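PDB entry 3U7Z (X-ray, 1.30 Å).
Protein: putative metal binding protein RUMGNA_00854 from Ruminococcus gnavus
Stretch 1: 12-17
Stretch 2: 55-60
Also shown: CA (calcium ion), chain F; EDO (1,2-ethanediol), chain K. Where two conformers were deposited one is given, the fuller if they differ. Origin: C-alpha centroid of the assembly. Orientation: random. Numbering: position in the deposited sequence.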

ATOM      1  N   THR A  12      -1.261   6.866   2.878  1.00  7.70           N
ATOM      2  CA  THR A  12      -0.055   7.650   3.079  1.00  8.10           C
ATOM      3  C   THR A  12       1.152   6.794   2.765  1.00  7.79           C
ATOM      4  O   THR A  12       1.241   5.661   3.220  1.00  8.85           O
ATOM      5  CB  THR A  12       0.034   8.172   4.506  1.00 10.43           C
ATOM      6  OG1 THR A  12      -1.120   8.969   4.802  1.00 11.70           O
ATOM      7  CG2 THR A  12       1.264   9.012   4.727  1.00 12.74           C
ATOM      8  N   VAL A  13       2.008   7.296   1.890  1.00  7.74           N
ATOM      9  CA  VAL A  13       3.238   6.656   1.528  1.00  7.67           C
ATOM     10  C   VAL A  13       4.362   7.252   2.332  1.00  7.66           C
ATOM     11  O   VAL A  13       4.587   8.443   2.253  1.00 10.26           O
ATOM     12  CB  VAL A  13       3.506   6.744   0.039  1.00  8.46           C
ATOM     13  CG1 VAL A  13       4.796   6.073  -0.330  1.00  9.63           C
ATOM     14  CG2 VAL A  13       2.306   6.196  -0.749  1.00  9.38           C
ATOM     15  N   ILE A  14       5.049   6.419   3.088  1.00  8.98           N
ATOM     16  CA  ILE A  14       6.212   6.846   3.884  0.50 10.03           C
ATOM     17  C   ILE A  14       7.463   6.289   3.199  1.00  9.54           C
ATOM     18  O   ILE A  14       7.764   5.094   3.213  1.00 10.62           O
ATOM     19  CB  ILE A  14       6.118   6.470   5.364  0.50 10.51           C
ATOM     20  CG1 ILE A  14       4.848   7.048   6.007  0.50 12.08           C
ATOM     21  CG2 ILE A  14       7.281   7.045   6.143  0.50 12.58           C
ATOM     22  CD1 ILE A  14       3.652   6.151   5.949  0.50 12.06           C
ATOM     23  N   HIS A  15       8.124   7.200   2.532  1.00 10.20           N
ATOM     24  CA  HIS A  15       9.249   6.921   1.704  1.00 10.46           C
ATOM     25  C   HIS A  15      10.517   6.624   2.542  1.00 12.17           C
ATOM     26  O   HIS A  15      10.582   6.885   3.756  1.00 12.21           O
ATOM     27  CB  HIS A  15       9.482   8.079   0.700  1.00 10.84           C
ATOM     28  CG  HIS A  15       8.508   8.092  -0.442  1.00 10.21           C
ATOM     29  ND1 HIS A  15       8.576   7.166  -1.461  1.00 11.04           N
ATOM     30  CD2 HIS A  15       7.399   8.839  -0.678  1.00 12.18           C
ATOM     31  CE1 HIS A  15       7.604   7.406  -2.335  1.00 10.99           C
ATOM     32  NE2 HIS A  15       6.858   8.409  -1.874  1.00 11.86           N
ATOM     33  N   GLY A  16      11.539   6.178   1.814  1.00 12.74           N
ATOM     34  CA  GLY A  16      12.838   5.850   2.392  1.00 15.09           C
ATOM     35  C   GLY A  16      13.498   7.009   3.102  1.00 15.41           C
ATOM     36  O   GLY A  16      14.174   6.758   4.083  1.00 21.08           O
ATOM     37  N   ASP A  17      13.283   8.246   2.626  1.00 14.67           N
ATOM     38  CA  ASP A  17      13.866   9.456   3.231  1.00 15.87           C
ATOM     39  C   ASP A  17      12.910  10.167   4.211  1.00 18.47           C
ATOM     40  O   ASP A  17      13.156  11.346   4.547  1.00 19.50           O
ATOM     41  CB  ASP A  17      14.316  10.440   2.163  1.00 17.54           C
ATOM     42  CG  ASP A  17      13.158  11.035   1.367  1.00 19.08           C
ATOM     43  OD1 ASP A  17      11.995  10.626   1.568  1.00 21.58           O
ATOM     44  OD2 ASP A  17      13.380  11.924   0.517  1.00 25.14           O
ATOM     45  N   THR A  55       7.225  -1.312  -5.845  1.00  7.92           N
ATOM     46  CA  THR A  55       7.355   0.116  -6.080  1.00  7.64           C
ATOM     47  C   THR A  55       6.104   0.801  -5.609  1.00  6.91           C
ATOM     48  O   THR A  55       4.995   0.351  -5.915  1.00  7.74           O
ATOM     49  CB  THR A  55       7.569   0.437  -7.571  1.00  9.57           C
ATOM     50  OG1 THR A  55       8.714  -0.254  -8.030  1.00 13.14           O
ATOM     51  CG2 THR A  55       7.720   1.942  -7.869  1.00 11.22           C
ATOM     52  N   VAL A  56       6.283   1.889  -4.842  1.00  7.27           N
ATOM     53  CA  VAL A  56       5.171   2.713  -4.422  1.00  7.10           C
ATOM     54  C   VAL A  56       5.534   4.176  -4.654  1.00  7.14           C
ATOM     55  O   VAL A  56       6.590   4.624  -4.235  1.00  7.47           O
ATOM     56  CB  VAL A  56       4.847   2.526  -2.903  1.00  7.38           C
ATOM     57  CG1 VAL A  56       3.643   3.334  -2.524  1.00  8.15           C
ATOM     58  CG2 VAL A  56       4.589   1.040  -2.610  1.00  7.54           C
ATOM     59  N   ASP A  57       4.683   4.896  -5.381  1.00  7.90           N
ATOM     60  CA  ASP A  57       4.866   6.324  -5.578  1.00  8.55           C
ATOM     61  C   ASP A  57       6.268   6.590  -6.077  1.00  8.73           C
ATOM     62  O   ASP A  57       6.940   7.443  -5.544  1.00  9.41           O
ATOM     63  CB  ASP A  57       4.512   7.121  -4.316  1.00 10.08           C
ATOM     64  CG  ASP A  57       4.522   8.611  -4.499  1.00 11.76           C
ATOM     65  OD1 ASP A  57       4.142   9.124  -5.587  1.00 13.33           O
ATOM     66  OD2 ASP A  57       4.882   9.307  -3.497  1.00 13.62           O
ATOM     67  N   GLU A  58       6.689   5.848  -7.102  1.00  8.80           N
ATOM     68  CA  GLU A  58       7.978   6.008  -7.771  1.00  8.47           C
ATOM     69  C   GLU A  58       9.201   5.733  -6.942  1.00  9.33           C
ATOM     70  O   GLU A  58      10.280   6.144  -7.310  1.00 10.32           O
ATOM     71  CB  GLU A  58       8.073   7.376  -8.443  1.00 11.20           C
ATOM     72  CG  GLU A  58       6.948   7.629  -9.402  1.00 15.88           C
ATOM     73  CD  GLU A  58       7.101   8.951 -10.107  1.00 23.88           C
ATOM     74  OE1 GLU A  58       7.550   9.949  -9.476  1.00 29.90           O
ATOM     75  OE2 GLU A  58       6.725   9.016 -11.298  1.00 34.51           O
ATOM     76  N   GLU A  59       9.048   4.955  -5.887  1.00  8.36           N
ATOM     77  CA  GLU A  59      10.173   4.470  -5.130  1.00  7.86           C
ATOM     78  C   GLU A  59      10.162   2.950  -5.045  1.00  7.06           C
ATOM     79  O   GLU A  59       9.204   2.320  -4.593  1.00  7.95           O
ATOM     80  CB  GLU A  59      10.200   5.049  -3.687  1.00  8.87           C
ATOM     81  CG  GLU A  59      11.414   4.557  -2.924  1.00 10.09           C
ATOM     82  CD  GLU A  59      11.652   5.196  -1.583  1.00 12.72           C
ATOM     83  OE1 GLU A  59      10.687   5.604  -0.970  1.00 12.02           O
ATOM     84  OE2 GLU A  59      12.817   5.268  -1.097  1.00 17.36           O
ATOM     85  N   THR A  60      11.252   2.366  -5.514  1.00  8.40           N
ATOM     86  CA  THR A  60      11.400   0.936  -5.624  1.00  8.44           C
ATOM     87  C   THR A  60      12.248   0.454  -4.456  1.00 10.35           C
ATOM     88  O   THR A  60      13.354   0.979  -4.206  1.00 13.16           O
ATOM     89  CB  THR A  60      12.083   0.547  -6.972  1.00 10.80           C
ATOM     90  OG1 THR A  60      11.224   0.962  -8.047  1.00 11.86           O
ATOM     91  CG2 THR A  60      12.297  -0.986  -7.076  1.00 12.45           C
TER
HETATM   92 CA    CA F 138       3.766  10.291  -7.365  0.50 22.81          CA
HETATM   93  C1  EDO K 147       3.922   2.595 -10.380  1.00 15.88           C
HETATM   94  O1  EDO K 147       4.894   2.777 -11.424  1.00 26.78           O
HETATM   95  C2  EDO K 147       4.444   3.056  -9.022  1.00 19.06           C
HETATM   96  O2  EDO K 147       4.989   4.378  -8.825  1.00 18.68           O
HETATM   97  O   HOH W   1      13.467   7.756  -0.412  1.00 28.62           O
HETATM   98  O   HOH W   2       6.405  10.253  -7.256  1.00 26.00           O
HETATM   99  O   HOH W   3       1.519   9.415  -7.943  0.70 32.55           O

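How does the backbone of stretch 2 prepare its side chains for the contact? Thr55 and Val56 end one strand, Glu59 and Thr60 begin the next, and a type I' turn from Val56 to Glu59 joins them. Two backbone hydrogen bonds close the turn, Val56 N to Glu59 O and Glu59 N to Val56 O, both 3.0 Å. Beyond them the OG1 atoms of Thr55 and Thr60 share a hydrogen bond of 2.8 Å, out of reach of stretch 1. No backbone-to-backbone hydrogen bond links the two stretches: Val13 CA lies 7.3 Å from Asp57 CA, and His15 CA 7.3 Å from Glu59 CA, which leaves the bonding to side chains and one backbone N.

What does Val56 contribute? It is a buried, apolar residue that points toward stretch 1, as does Val13, and the two meet at 3.6 Å between Val56 CG1 and Val13 CG2. This is a dispersion contact that removes hydrocarbon from water. Val13 CG1 comes almost as close to Val56 CG1, at 3.7 Å, and lies 4.1 Å from Asp57 CB, so the apolar patch runs on to the CB of the next residue.

How can Asp57 serve both a metal and a histidine? Its carboxylate divides the work. OD1 binds the calcium ion at 2.2 Å, while OD2 accepts a hydrogen bond from His15 NE2 at 2.7 Å, with a nearly straight angle of 164°. The metal and the imidazole thus draw on different oxygens of one acid, consistent with the protein's name as a putative metal binding protein. Glu58 turns sideways and does not touch stretch 1; its backbone N donates instead to O2 of a 1,2-ethanediol molecule at 2.8 Å.

Why does Glu59 hold stretch 1 so well? Its OE1 accepts two hydrogen bonds, from His15 ND1 at 2.7 Å and from the backbone Gly16 N at 3.0 Å, so one oxygen gathers a side chain and the main chain that follows it. With both ring nitrogens donating, His15 carries a proton on each and is therefore cationic, a charge well matched to the two carboxylates. Both acceptors, Glu59 OE1 and Asp57 OD2, lie at the ring edge near its plane, where the N-H bonds point. Gly16 also suits the site: an ideal CB there would fall 2.6 Å from Glu59 OE2, a clash. That same OE2 accepts a 2.7 Å hydrogen bond from a water, which in turn weakly accepts one from Asp17 N at 3.1 Å.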